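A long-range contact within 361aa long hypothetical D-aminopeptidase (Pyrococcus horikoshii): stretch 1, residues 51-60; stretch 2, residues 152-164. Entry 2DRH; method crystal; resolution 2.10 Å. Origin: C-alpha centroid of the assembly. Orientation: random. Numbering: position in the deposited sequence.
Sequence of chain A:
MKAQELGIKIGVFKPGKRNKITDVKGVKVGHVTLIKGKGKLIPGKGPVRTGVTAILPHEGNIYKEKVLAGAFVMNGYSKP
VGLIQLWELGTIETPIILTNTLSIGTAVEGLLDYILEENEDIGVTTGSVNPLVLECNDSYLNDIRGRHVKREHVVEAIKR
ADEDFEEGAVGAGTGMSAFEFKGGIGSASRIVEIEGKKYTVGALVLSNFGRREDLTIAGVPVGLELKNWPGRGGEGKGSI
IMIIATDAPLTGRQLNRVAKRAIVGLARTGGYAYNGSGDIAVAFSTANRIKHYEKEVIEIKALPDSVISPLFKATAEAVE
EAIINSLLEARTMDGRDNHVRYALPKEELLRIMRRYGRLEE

Stretch 1 (51-60) GVTAILPHEG
Stretch 2 (152-164) EHVVEAIKRADED

Residues 51-56 form an extended strand, with phi/psi running from -141/141° at Val-52 to -102/125° at Leu-56, and the chain leaves it at Pro-57 (-57/-41°). The second stretch is helical from its start, near -65/-40° through Ile-158, and is extended at Ala-161 (-57/134°). Strand and helix axes approach to 7.2 Å, with N-to-C directions 44° apart (signed crossing -44°). CA of Val-52 lies 6.5 Å from CA of Val-154, and CA of Ala-54 lies 5.5 Å from CA of Ile-158.

Strand alternation turns Val-52, Ala-54 and Leu-56 toward the helix and Thr-53 and Ile-55 away. No hydrogen bond crosses the contact, which is mainly apolar packing. Val-52 (t) places CG1 4.0 Å from Ala-157 CB and 4.5 Å from Val-154 CG2 (Val-154 also t). The small Ala-54 accompanies the closer backbone approach: its CB is 4.0 Å from Ala-157 CB and 3.9 Å from CG1 of Ile-158 (m, t). Leu-56 (m, p) packs on Ile-158 and Ala-161, CD1 lying 3.5 Å from Ala-161 CB and 4.4 Å from Ile-158 CG2.

Beyond the apolar packing, Glu-59 (m, t) and Glu-163 (m, p) bring like charges together, OE2 of Glu-59 lying 3.8 Å from OE2 of Glu-163. Within the second stretch, Arg-160 NE makes a salt bridge to Glu-156 OE2 at 3.0 Å.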

# COMPACT_ATOMS: atom_id res chain seq x y z
N GLY A 51 15.06 -23.14 -16.28
CA GLY A 51 16.37 -22.81 -15.75
C GLY A 51 16.33 -21.89 -14.56
O GLY A 51 15.27 -21.64 -13.99
N VAL A 52 17.50 -21.37 -14.20
CA VAL A 52 17.65 -20.48 -13.06
C VAL A 52 18.63 -19.36 -13.37
O VAL A 52 19.65 -19.59 -14.03
CB VAL A 52 18.16 -21.25 -11.82
CG1 VAL A 52 18.41 -20.29 -10.65
CG2 VAL A 52 17.16 -22.32 -11.41
N THR A 53 18.32 -18.16 -12.91
CA THR A 53 19.19 -17.01 -13.12
C THR A 53 19.40 -16.34 -11.76
O THR A 53 18.44 -16.07 -11.03
CB THR A 53 18.57 -15.99 -14.09
OG1 THR A 53 18.45 -16.58 -15.39
CG2 THR A 53 19.44 -14.74 -14.18
N ALA A 54 20.66 -16.07 -11.43
CA ALA A 54 21.00 -15.44 -10.17
C ALA A 54 21.60 -14.05 -10.37
O ALA A 54 22.44 -13.85 -11.24
CB ALA A 54 21.98 -16.32 -9.41
N ILE A 55 21.15 -13.09 -9.56
CA ILE A 55 21.68 -11.73 -9.63
C ILE A 55 22.22 -11.39 -8.25
O ILE A 55 21.49 -11.42 -7.26
CB ILE A 55 20.59 -10.68 -10.02
CG1 ILE A 55 19.95 -11.02 -11.37
CG2 ILE A 55 21.22 -9.29 -10.10
CD1 ILE A 55 18.67 -11.84 -11.27
N LEU A 56 23.51 -11.07 -8.20
CA LEU A 56 24.18 -10.71 -6.95
C LEU A 56 24.33 -9.20 -6.91
O LEU A 56 24.87 -8.60 -7.83
CB LEU A 56 25.56 -11.36 -6.88
CG LEU A 56 25.67 -12.88 -6.72
CD1 LEU A 56 24.81 -13.60 -7.75
CD2 LEU A 56 27.13 -13.29 -6.85
N PRO A 57 23.83 -8.56 -5.84
CA PRO A 57 23.93 -7.11 -5.69
C PRO A 57 25.38 -6.64 -5.74
O PRO A 57 25.69 -5.61 -6.34
CB PRO A 57 23.28 -6.86 -4.33
CG PRO A 57 22.21 -7.92 -4.30
CD PRO A 57 22.95 -9.14 -4.80
N HIS A 58 26.26 -7.40 -5.09
CA HIS A 58 27.69 -7.11 -5.08
C HIS A 58 28.46 -8.42 -4.96
O HIS A 58 27.87 -9.50 -5.08
CB HIS A 58 28.07 -6.12 -3.96
CG HIS A 58 27.74 -6.59 -2.57
ND1 HIS A 58 28.41 -7.61 -1.94
CD2 HIS A 58 26.80 -6.16 -1.70
CE1 HIS A 58 27.91 -7.78 -0.73
NE2 HIS A 58 26.93 -6.92 -0.56
N GLU A 59 29.77 -8.35 -4.70
CA GLU A 59 30.59 -9.56 -4.64
C GLU A 59 30.91 -10.17 -3.26
O GLU A 59 31.52 -11.23 -3.18
CB GLU A 59 31.90 -9.28 -5.40
CG GLU A 59 31.66 -8.85 -6.84
CD GLU A 59 32.86 -8.13 -7.45
OE1 GLU A 59 33.21 -7.03 -6.96
OE2 GLU A 59 33.44 -8.67 -8.42
N GLY A 60 30.48 -9.51 -2.19
CA GLY A 60 30.74 -10.04 -0.86
C GLY A 60 29.56 -10.81 -0.30
O GLY A 60 28.77 -11.39 -1.05
N GLU A 152 20.59 -27.75 -6.43
CA GLU A 152 21.99 -27.52 -6.76
C GLU A 152 22.12 -26.50 -7.89
O GLU A 152 23.14 -25.80 -7.99
CB GLU A 152 22.70 -28.80 -7.23
CG GLU A 152 22.44 -30.04 -6.41
CD GLU A 152 21.19 -30.77 -6.87
OE1 GLU A 152 20.08 -30.28 -6.58
OE2 GLU A 152 21.32 -31.82 -7.53
N HIS A 153 21.11 -26.45 -8.75
CA HIS A 153 21.12 -25.51 -9.87
C HIS A 153 21.18 -24.08 -9.37
O HIS A 153 21.81 -23.22 -9.99
CB HIS A 153 19.87 -25.72 -10.74
CG HIS A 153 19.84 -27.04 -11.45
ND1 HIS A 153 18.68 -27.60 -11.94
CD2 HIS A 153 20.84 -27.91 -11.75
CE1 HIS A 153 18.96 -28.76 -12.51
NE2 HIS A 153 20.26 -28.97 -12.41
N VAL A 154 20.54 -23.83 -8.23
CA VAL A 154 20.52 -22.50 -7.64
C VAL A 154 21.91 -22.11 -7.13
O VAL A 154 22.36 -20.98 -7.33
CB VAL A 154 19.52 -22.42 -6.48
CG1 VAL A 154 19.52 -21.01 -5.89
CG2 VAL A 154 18.12 -22.78 -6.97
N VAL A 155 22.58 -23.05 -6.46
CA VAL A 155 23.91 -22.78 -5.95
C VAL A 155 24.88 -22.57 -7.11
O VAL A 155 25.74 -21.70 -7.06
CB VAL A 155 24.42 -23.95 -5.07
CG1 VAL A 155 25.85 -23.68 -4.61
CG2 VAL A 155 23.49 -24.14 -3.86
N GLU A 156 24.71 -23.37 -8.16
CA GLU A 156 25.56 -23.27 -9.35
C GLU A 156 25.39 -21.92 -10.03
O GLU A 156 26.38 -21.27 -10.40
CB GLU A 156 25.23 -24.41 -10.33
CG GLU A 156 26.10 -24.48 -11.58
CD GLU A 156 27.60 -24.56 -11.28
OE1 GLU A 156 28.01 -25.35 -10.40
OE2 GLU A 156 28.38 -23.83 -11.93
N ALA A 157 24.14 -21.50 -10.22
CA ALA A 157 23.86 -20.22 -10.86
C ALA A 157 24.54 -19.08 -10.10
O ALA A 157 25.06 -18.14 -10.71
CB ALA A 157 22.35 -19.97 -10.93
N ILE A 158 24.55 -19.18 -8.77
CA ILE A 158 25.17 -18.16 -7.94
C ILE A 158 26.69 -18.15 -8.10
O ILE A 158 27.31 -17.10 -8.13
CB ILE A 158 24.82 -18.36 -6.45
CG1 ILE A 158 23.30 -18.29 -6.27
CG2 ILE A 158 25.52 -17.31 -5.59
CD1 ILE A 158 22.83 -18.55 -4.85
N LYS A 159 27.29 -19.34 -8.21
CA LYS A 159 28.74 -19.43 -8.36
C LYS A 159 29.24 -19.15 -9.78
O LYS A 159 30.44 -18.97 -10.00
CB LYS A 159 29.22 -20.80 -7.86
CG LYS A 159 29.01 -20.96 -6.35
CD LYS A 159 29.42 -22.34 -5.85
CE LYS A 159 29.27 -22.42 -4.33
NZ LYS A 159 29.63 -23.76 -3.80
N ARG A 160 28.32 -19.09 -10.74
CA ARG A 160 28.67 -18.79 -12.12
C ARG A 160 28.48 -17.30 -12.40
O ARG A 160 28.88 -16.79 -13.45
CB ARG A 160 27.77 -19.55 -13.10
CG ARG A 160 27.99 -21.05 -13.23
CD ARG A 160 27.01 -21.59 -14.28
NE ARG A 160 27.17 -23.02 -14.58
CZ ARG A 160 26.41 -23.69 -15.43
NH1 ARG A 160 25.42 -23.08 -16.07
NH2 ARG A 160 26.62 -24.99 -15.64
N ALA A 161 27.86 -16.59 -11.46
CA ALA A 161 27.59 -15.17 -11.64
C ALA A 161 28.85 -14.35 -11.89
O ALA A 161 29.86 -14.51 -11.21
CB ALA A 161 26.86 -14.62 -10.43
N ASP A 162 28.79 -13.47 -12.89
CA ASP A 162 29.91 -12.60 -13.20
C ASP A 162 29.48 -11.42 -14.07
O ASP A 162 28.30 -11.26 -14.36
CB ASP A 162 31.05 -13.38 -13.87
CG ASP A 162 30.78 -13.68 -15.33
OD1 ASP A 162 29.83 -14.45 -15.62
OD2 ASP A 162 31.52 -13.15 -16.19
N GLU A 163 30.46 -10.60 -14.45
CA GLU A 163 30.23 -9.41 -15.27
C GLU A 163 29.58 -9.71 -16.61
O GLU A 163 28.56 -9.13 -16.97
CB GLU A 163 31.56 -8.69 -15.51
CG GLU A 163 32.29 -8.21 -14.25
CD GLU A 163 32.53 -9.30 -13.22
OE1 GLU A 163 33.00 -10.40 -13.60
OE2 GLU A 163 32.27 -9.05 -12.03
N ASP A 164 30.20 -10.61 -17.37
CA ASP A 164 29.69 -10.99 -18.67
C ASP A 164 28.64 -12.08 -18.46
O ASP A 164 28.81 -12.96 -17.61
CB ASP A 164 30.85 -11.52 -19.53
CG ASP A 164 30.47 -11.73 -20.99
OD1 ASP A 164 30.19 -10.73 -21.69
OD2 ASP A 164 30.46 -12.90 -21.44